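Local coordinates for protein 6-phosphogluconate dehydrogenase (Pseudomonas syringae, PDB 5U5G) that probably reduces 2-oxopropylphosphonate with a nicotinamide cofactor, a late step in fosfomycin biosynthesis, and binds NADP and that phosphonate in adjoining sites, at residues K168-R171 and L172-L175. Sequence-based numbering, arbitrary orientation.
With 7VD ((2-oxopropyl)phosphonic acid), chain F.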
loop_
_atom_site.group_PDB
_atom_site.type_symbol
_atom_site.label_atom_id
_atom_site.label_comp_id
_atom_site.label_asym_id
_atom_site.label_seq_id
_atom_site.Cartn_x
_atom_site.Cartn_y
_atom_site.Cartn_z
ATOM N N LYS A 168 21.181 11.127 -1.447
ATOM C CA LYS A 168 20.048 10.923 -0.545
ATOM C C LYS A 168 18.781 10.572 -1.315
ATOM O O LYS A 168 17.993 9.732 -0.867
ATOM C CB LYS A 168 19.815 12.163 0.320
ATOM C CG LYS A 168 18.679 11.983 1.335
ATOM C CD LYS A 168 18.695 13.068 2.425
ATOM C CE LYS A 168 17.629 12.794 3.461
ATOM N NZ LYS A 168 17.600 13.812 4.531
ATOM N N ALA A 169 18.558 11.216 -2.465
ATOM C CA ALA A 169 17.387 10.886 -3.267
ATOM C C ALA A 169 17.406 9.423 -3.685
ATOM O O ALA A 169 16.373 8.744 -3.632
ATOM C CB ALA A 169 17.304 11.802 -4.493
ATOM N N GLN A 170 18.573 8.908 -4.093
ATOM C CA GLN A 170 18.618 7.505 -4.500
ATOM C C GLN A 170 18.404 6.586 -3.308
ATOM O O GLN A 170 17.764 5.540 -3.440
ATOM C CB GLN A 170 19.938 7.163 -5.196
ATOM C CG GLN A 170 20.131 7.821 -6.574
ATOM C CD GLN A 170 19.112 7.362 -7.613
ATOM O OE1 GLN A 170 18.411 6.362 -7.432
ATOM N NE2 GLN A 170 19.038 8.083 -8.709
ATOM N N ARG A 171 18.936 6.956 -2.141
ATOM C CA ARG A 171 18.703 6.156 -0.941
ATOM C C ARG A 171 17.213 6.003 -0.680
ATOM O O ARG A 171 16.726 4.894 -0.435
ATOM C CB ARG A 171 19.399 6.795 0.264
ATOM C CG ARG A 171 20.913 6.721 0.183
ATOM C CD ARG A 171 21.633 7.424 1.339
ATOM N NE ARG A 171 23.074 7.271 1.138
ATOM C CZ ARG A 171 23.897 8.228 0.709
ATOM N NH1 ARG A 171 23.456 9.460 0.478
ATOM N NH2 ARG A 171 25.178 7.954 0.539
ATOM N N LEU A 172 16.473 7.114 -0.754
ATOM C CA LEU A 172 15.035 7.095 -0.499
ATOM C C LEU A 172 14.272 6.333 -1.583
ATOM O O LEU A 172 13.320 5.594 -1.286
ATOM C CB LEU A 172 14.534 8.532 -0.389
ATOM C CG LEU A 172 15.006 9.225 0.893
ATOM C CD1 LEU A 172 14.932 10.733 0.735
ATOM C CD2 LEU A 172 14.150 8.745 2.062
ATOM N N LYS A 173 14.660 6.518 -2.846
ATOM C CA LYS A 173 13.985 5.836 -3.943
ATOM C C LYS A 173 14.120 4.324 -3.817
ATOM O O LYS A 173 13.135 3.592 -3.982
ATOM C CB LYS A 173 14.555 6.321 -5.289
ATOM C CG LYS A 173 14.170 5.450 -6.516
ATOM C CD LYS A 173 12.677 5.610 -6.889
ATOM C CE LYS A 173 12.310 4.729 -8.124
ATOM N NZ LYS A 173 10.824 4.606 -8.306
ATOM N N ILE A 174 15.330 3.842 -3.498
ATOM C CA ILE A 174 15.577 2.401 -3.408
ATOM C C ILE A 174 14.744 1.780 -2.284
ATOM O O ILE A 174 14.170 0.692 -2.433
ATOM C CB ILE A 174 17.085 2.148 -3.209
ATOM C CG1 ILE A 174 17.882 2.566 -4.455
ATOM C CG2 ILE A 174 17.356 0.690 -2.859
ATOM C CD1 ILE A 174 19.379 2.700 -4.193
ATOM N N LEU A 175 14.672 2.457 -1.145
ATOM C CA LEU A 175 13.819 2.008 -0.046
ATOM C C LEU A 175 12.335 2.069 -0.423
ATOM O O LEU A 175 11.557 1.173 -0.068
ATOM C CB LEU A 175 14.101 2.871 1.179
ATOM C CG LEU A 175 14.816 2.328 2.419
ATOM C CD1 LEU A 175 15.539 1.017 2.228
ATOM C CD2 LEU A 175 15.750 3.388 2.961
HETATM P P1 7VD F . 7.439 3.183 -9.826
HETATM C C1 7VD F . 8.337 1.972 -10.836
HETATM O O2 7VD F . 8.176 3.627 -8.584
HETATM O O3 7VD F . 7.021 4.389 -10.634
HETATM O O4 7VD F . 6.228 2.361 -9.455
HETATM C C6 7VD F . 9.782 1.736 -10.478
HETATM O O7 7VD F . 10.501 2.653 -10.082
HETATM C C8 7VD F . 10.271 0.322 -10.635
#
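K168 and L172, one helical turn apart, meet at an angle, CG of K168 lying 4.0 Å from CD1 of L172. Both belong to a run of i to i+4 backbone bonds: L172 N bonds to K168 O, K173 N to A169 O at 2.9 Å, I174 N to Q170 O, and L175 N to R171 O at a longer 3.3 Å. I174 leans back over the previous turn: with CG1 beside its own backbone N (chi1 -67°), that atom comes 3.1 Å from Q170 O. K173 takes a different first torsion from I174. Its CG is anti to the backbone N and the chain bends once at chi2 (71°) before running straight out to the substrate pocket, where NZ gives a hydrogen bond of 2.7 Å to the ketone O7 of (2-oxopropyl)phosphonic acid and lies 2.8 Å from the phosphonate O2. V123 O and N177 OD1 also accept bonds from NZ, holding it beside the carbonyl, whose oxygen the bond would probably polarise. This placement is consistent with the role of the conserved lysine in the beta-hydroxyacid dehydrogenase family. Two turns of one helix thus serve several surroundings: A169, Q170 and K173 pack on strand 117-124, I174 meets helix 101-113, R171 pairs with E105 of that helix, and K168 reaches D200 of the second subunit, all at the start of the long helix 168-196 that follows strand 157-162.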